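Local coordinates for clan CA, family C40, NlpC/P60 superfamily cysteine peptidase (Trichomonas vaginalis, PDB 6BIO), which probably acts as a cysteine peptidase that cuts bacterial peptidoglycan, as a laterally acquired NlpC/P60 hydrolase, at residues 216-227 against 265-276. Residues are numbered along the deposited sequence; the frame is centred on the assembly and turned at random.
Sequences DILPGDIITFRT and YPYPVSTIRRYW
Arg274 and Asp221 form a two-bond salt bridge, NE to OD1 and NH2 to OD2, both 2.8 Å and nearly straight, with carboxylate and guanidinium almost coplanar (21°). The arginine leaves its backbone with CG opposite N (chi1 177°) and turns at chi3, which brings NH2 round to the Asp216 carbonyl O as well, in the guanidinium plane. Trp276 NE1 meets Asp221 OD1 nearly along its C-O bond, at 3.0 Å, while Leu218 N reaches OD2 from above the carboxylate plane. Leu218 lays CD1 against the rim of the indole and over the guanidinium face.

Beyond this polar cluster, strands 222-225 and 269-274 pair antiparallel, neighbours in the antiparallel sheet of the NlpC/P60 domain. A beta bulge at Ser270 and Thr271 shifts the register; there Thr224 accepts Ser270 N at its carbonyl O and Thr271 N at OG1 (3.1 Å), and Asp205 binds all three side-chain hydroxyls. At the far end Tyr265 points its edge at the face of Phe225 (planes 71° apart), CE2 over the ring centre, and Thr227 packs on the face of Tyr267. Two donors on each Asp221 oxygen should favour the ionised carboxylate and fix its rotation, tying the turn 218-221 to the end of strand 269-274.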
loop_
_atom_site.group_PDB
_atom_site.type_symbol
_atom_site.label_atom_id
_atom_site.label_comp_id
_atom_site.label_asym_id
_atom_site.label_seq_id
_atom_site.Cartn_x
_atom_site.Cartn_y
_atom_site.Cartn_z
ATOM N N ASP A 216 -6.395 12.717 19.914
ATOM C CA ASP A 216 -5.858 13.139 18.631
ATOM C C ASP A 216 -6.016 12.083 17.546
ATOM O O ASP A 216 -5.518 12.277 16.432
ATOM C CB ASP A 216 -4.380 13.500 18.795
ATOM C CG ASP A 216 -4.188 14.688 19.714
ATOM O OD1 ASP A 216 -5.064 15.576 19.706
ATOM O OD2 ASP A 216 -3.197 14.738 20.475
ATOM N N ILE A 217 -6.688 10.966 17.838
ATOM C CA ILE A 217 -6.786 9.888 16.866
ATOM C C ILE A 217 -7.648 10.321 15.698
ATOM O O ILE A 217 -8.581 11.122 15.835
ATOM C CB ILE A 217 -7.359 8.631 17.538
ATOM C CG1 ILE A 217 -7.114 7.379 16.717
ATOM C CG2 ILE A 217 -8.863 8.804 17.822
ATOM C CD1 ILE A 217 -7.395 6.088 17.483
ATOM N N LEU A 218 -7.324 9.782 14.534
ATOM C CA LEU A 218 -8.027 10.100 13.306
ATOM C C LEU A 218 -8.245 8.833 12.496
ATOM O O LEU A 218 -7.525 7.838 12.669
ATOM C CB LEU A 218 -7.203 11.080 12.465
ATOM C CG LEU A 218 -7.090 12.498 12.989
ATOM C CD1 LEU A 218 -6.151 13.330 12.183
ATOM C CD2 LEU A 218 -8.447 13.145 12.992
ATOM N N PRO A 219 -9.216 8.855 11.573
ATOM C CA PRO A 219 -9.466 7.684 10.732
ATOM C C PRO A 219 -8.179 7.217 10.069
ATOM O O PRO A 219 -7.398 8.022 9.541
ATOM C CB PRO A 219 -10.461 8.215 9.695
ATOM C CG PRO A 219 -11.272 9.231 10.515
ATOM C CD PRO A 219 -10.225 9.913 11.357
ATOM N N GLY A 220 -7.987 5.908 10.044
ATOM C CA GLY A 220 -6.811 5.329 9.456
ATOM C C GLY A 220 -5.690 5.055 10.431
ATOM O O GLY A 220 -4.781 4.278 10.106
ATOM N N ASP A 221 -5.710 5.683 11.604
ATOM C CA ASP A 221 -4.748 5.330 12.639
ATOM C C ASP A 221 -5.043 3.904 13.077
ATOM O O ASP A 221 -6.190 3.470 13.109
ATOM C CB ASP A 221 -4.858 6.273 13.854
ATOM C CG ASP A 221 -4.484 7.719 13.532
ATOM O OD1 ASP A 221 -3.871 7.960 12.468
ATOM O OD2 ASP A 221 -4.758 8.589 14.428
ATOM N N ILE A 222 -3.993 3.162 13.402
ATOM C CA ILE A 222 -4.154 1.825 13.970
ATOM C C ILE A 222 -3.962 1.892 15.475
ATOM O O ILE A 222 -3.314 2.792 16.007
ATOM C CB ILE A 222 -3.266 0.749 13.328
ATOM C CG1 ILE A 222 -1.797 0.941 13.644
ATOM C CG2 ILE A 222 -3.559 0.687 11.800
ATOM C CD1 ILE A 222 -0.948 -0.206 13.221
ATOM N N ILE A 223 -4.654 0.992 16.165
ATOM C CA ILE A 223 -4.615 0.870 17.615
ATOM C C ILE A 223 -4.206 -0.553 17.933
ATOM O O ILE A 223 -4.880 -1.491 17.503
ATOM C CB ILE A 223 -5.993 1.137 18.228
ATOM C CG1 ILE A 223 -6.656 2.404 17.680
ATOM C CG2 ILE A 223 -5.880 1.189 19.727
ATOM C CD1 ILE A 223 -8.185 2.323 17.772
ATOM N N THR A 224 -3.093 -0.725 18.653
ATOM C CA THR A 224 -2.691 -2.056 19.086
ATOM C C THR A 224 -3.134 -2.287 20.525
ATOM O O THR A 224 -3.329 -1.336 21.295
ATOM C CB THR A 224 -1.185 -2.244 18.946
ATOM O OG1 THR A 224 -0.527 -1.269 19.752
ATOM C CG2 THR A 224 -0.778 -2.111 17.478
ATOM N N PHE A 225 -3.324 -3.559 20.876
ATOM C CA PHE A 225 -3.880 -3.952 22.157
ATOM C C PHE A 225 -3.136 -5.166 22.702
ATOM O O PHE A 225 -2.596 -5.997 21.963
ATOM C CB PHE A 225 -5.364 -4.336 22.042
ATOM C CG PHE A 225 -6.279 -3.258 21.447
ATOM C CD1 PHE A 225 -6.880 -2.313 22.274
ATOM C CD2 PHE A 225 -6.552 -3.199 20.078
ATOM C CE1 PHE A 225 -7.759 -1.350 21.742
ATOM C CE2 PHE A 225 -7.419 -2.264 19.579
ATOM C CZ PHE A 225 -8.017 -1.343 20.396
ATOM N N ARG A 226 -3.191 -5.283 24.040
ATOM C CA ARG A 226 -2.691 -6.449 24.755
ATOM C C ARG A 226 -3.900 -7.231 25.234
ATOM O O ARG A 226 -4.601 -6.796 26.151
ATOM C CB ARG A 226 -1.777 -6.015 25.915
ATOM C CG ARG A 226 -0.658 -5.114 25.440
ATOM C CD ARG A 226 0.465 -5.018 26.472
ATOM N NE ARG A 226 -0.051 -4.425 27.696
ATOM C CZ ARG A 226 -0.209 -3.138 27.941
ATOM N NH1 ARG A 226 0.241 -2.215 27.103
ATOM N NH2 ARG A 226 -0.775 -2.758 29.093
ATOM N N THR A 227 -4.173 -8.367 24.590
ATOM C CA THR A 227 -5.414 -9.106 24.833
ATOM C C THR A 227 -5.218 -10.481 25.434
ATOM O O THR A 227 -6.220 -11.171 25.646
ATOM C CB THR A 227 -6.282 -9.249 23.557
ATOM O OG1 THR A 227 -5.677 -10.180 22.659
ATOM C CG2 THR A 227 -6.500 -7.908 22.860
ATOM N N TYR A 265 -14.248 -1.296 24.345
ATOM C CA TYR A 265 -13.461 -2.498 24.107
ATOM C C TYR A 265 -12.635 -2.805 25.360
ATOM O O TYR A 265 -11.851 -1.946 25.796
ATOM C CB TYR A 265 -12.557 -2.270 22.915
ATOM C CG TYR A 265 -11.826 -3.486 22.414
ATOM C CD1 TYR A 265 -12.513 -4.618 21.986
ATOM C CD2 TYR A 265 -10.435 -3.500 22.321
ATOM C CE1 TYR A 265 -11.850 -5.715 21.519
ATOM C CE2 TYR A 265 -9.771 -4.606 21.832
ATOM C CZ TYR A 265 -10.485 -5.698 21.432
ATOM O OH TYR A 265 -9.808 -6.781 20.944
ATOM N N PRO A 266 -12.731 -4.002 25.943
ATOM C CA PRO A 266 -12.216 -4.201 27.313
ATOM C C PRO A 266 -10.788 -4.704 27.375
ATOM O O PRO A 266 -10.490 -5.561 28.209
ATOM C CB PRO A 266 -13.187 -5.244 27.876
ATOM C CG PRO A 266 -13.483 -6.050 26.686
ATOM C CD PRO A 266 -13.638 -5.100 25.561
ATOM N N TYR A 267 -9.902 -4.218 26.522
ATOM C CA TYR A 267 -8.504 -4.595 26.577
ATOM C C TYR A 267 -7.642 -3.353 26.465
ATOM O O TYR A 267 -8.030 -2.382 25.807
ATOM C CB TYR A 267 -8.146 -5.531 25.418
ATOM C CG TYR A 267 -8.932 -6.801 25.462
ATOM C CD1 TYR A 267 -8.554 -7.840 26.290
ATOM C CD2 TYR A 267 -10.052 -6.974 24.669
ATOM C CE1 TYR A 267 -9.257 -9.015 26.314
ATOM C CE2 TYR A 267 -10.787 -8.129 24.735
ATOM C CZ TYR A 267 -10.381 -9.140 25.559
ATOM O OH TYR A 267 -11.104 -10.303 25.589
ATOM N N PRO A 268 -6.478 -3.343 27.107
ATOM C CA PRO A 268 -5.672 -2.125 27.113
ATOM C C PRO A 268 -5.013 -1.844 25.779
ATOM O O PRO A 268 -4.510 -2.743 25.105
ATOM C CB PRO A 268 -4.603 -2.423 28.156
ATOM C CG PRO A 268 -4.553 -3.900 28.186
ATOM C CD PRO A 268 -5.929 -4.360 28.009
ATOM N N VAL A 269 -5.014 -0.568 25.419
ATOM C CA VAL A 269 -4.264 -0.081 24.276
ATOM C C VAL A 269 -2.778 -0.133 24.598
ATOM O O VAL A 269 -2.349 0.223 25.700
ATOM C CB VAL A 269 -4.662 1.370 23.985
ATOM C CG1 VAL A 269 -3.730 1.944 22.936
ATOM C CG2 VAL A 269 -6.104 1.436 23.508
ATOM N N SER A 270 -1.984 -0.500 23.594
ATOM C CA SER A 270 -0.518 -0.369 23.653
ATOM C C SER A 270 -0.110 0.953 23.021
ATOM O O SER A 270 0.329 1.859 23.720
ATOM C CB SER A 270 0.156 -1.544 22.968
ATOM O OG SER A 270 1.527 -1.344 22.915
ATOM N N THR A 271 -0.251 1.088 21.699
ATOM C CA THR A 271 0.002 2.369 21.050
ATOM C C THR A 271 -1.035 2.641 19.973
ATOM O O THR A 271 -1.716 1.741 19.475
ATOM C CB THR A 271 1.439 2.504 20.440
ATOM O OG1 THR A 271 1.614 1.636 19.337
ATOM C CG2 THR A 271 2.541 2.289 21.484
ATOM N N ILE A 272 -1.140 3.916 19.634
ATOM C CA ILE A 272 -1.870 4.414 18.468
ATOM C C ILE A 272 -0.824 4.888 17.474
ATOM O O ILE A 272 0.034 5.717 17.813
ATOM C CB ILE A 272 -2.820 5.559 18.857
ATOM C CG1 ILE A 272 -3.809 5.093 19.958
ATOM C CG2 ILE A 272 -3.548 6.059 17.600
ATOM C CD1 ILE A 272 -4.548 6.236 20.588
ATOM N N ARG A 273 -0.889 4.362 16.243
ATOM C CA ARG A 273 0.151 4.603 15.259
ATOM C C ARG A 273 -0.464 5.108 13.959
ATOM O O ARG A 273 -1.460 4.548 13.463
ATOM C CB ARG A 273 0.938 3.327 14.953
ATOM C CG ARG A 273 1.732 2.767 16.110
ATOM C CD ARG A 273 2.792 3.707 16.576
ATOM N NE ARG A 273 3.683 3.077 17.542
ATOM C CZ ARG A 273 4.932 3.456 17.774
ATOM N NH1 ARG A 273 5.486 4.419 17.060
ATOM N NH2 ARG A 273 5.646 2.816 18.714
ATOM N N ARG A 274 0.156 6.139 13.400
ATOM C CA ARG A 274 -0.315 6.814 12.191
ATOM C C ARG A 274 0.694 6.542 11.076
ATOM O O ARG A 274 1.823 7.052 11.094
ATOM C CB ARG A 274 -0.466 8.309 12.461
ATOM C CG ARG A 274 -0.880 9.096 11.227
ATOM C CD ARG A 274 -1.350 10.501 11.575
ATOM N NE ARG A 274 -2.470 10.434 12.517
ATOM C CZ ARG A 274 -2.888 11.425 13.290
ATOM N NH1 ARG A 274 -2.334 12.636 13.221
ATOM N NH2 ARG A 274 -3.891 11.211 14.139
ATOM N N TYR A 275 0.296 5.696 10.139
ATOM C CA TYR A 275 1.148 5.302 9.031
ATOM C C TYR A 275 0.917 6.139 7.787
ATOM O O TYR A 275 1.674 6.009 6.823
ATOM C CB TYR A 275 0.947 3.819 8.714
ATOM C CG TYR A 275 1.677 2.892 9.650
ATOM C CD1 TYR A 275 1.142 2.521 10.868
ATOM C CD2 TYR A 275 2.898 2.362 9.284
ATOM C CE1 TYR A 275 1.833 1.639 11.702
ATOM C CE2 TYR A 275 3.590 1.490 10.121
ATOM C CZ TYR A 275 3.049 1.140 11.324
ATOM O OH TYR A 275 3.723 0.205 12.086
ATOM N N TRP A 276 -0.125 6.964 7.759
ATOM C CA TRP A 276 -0.382 7.885 6.664
ATOM C C TRP A 276 0.254 9.230 6.967
ATOM O O TRP A 276 0.457 9.598 8.129
ATOM C CB TRP A 276 -1.890 8.040 6.450
ATOM C CG TRP A 276 -2.693 8.480 7.648
ATOM C CD1 TRP A 276 -3.196 7.693 8.653
ATOM C CD2 TRP A 276 -3.066 9.811 7.955
ATOM N NE1 TRP A 276 -3.884 8.467 9.546
ATOM C CE2 TRP A 276 -3.823 9.776 9.138
ATOM C CE3 TRP A 276 -2.853 11.038 7.332
ATOM C CZ2 TRP A 276 -4.360 10.916 9.701
ATOM C CZ3 TRP A 276 -3.375 12.156 7.902
ATOM C CH2 TRP A 276 -4.111 12.100 9.071
HETATM O O HOH W 1 -3.732 14.494 15.074
HETATM O O HOH W 2 -2.016 4.115 10.710
HETATM O O HOH W 3 2.502 -2.489 25.155
#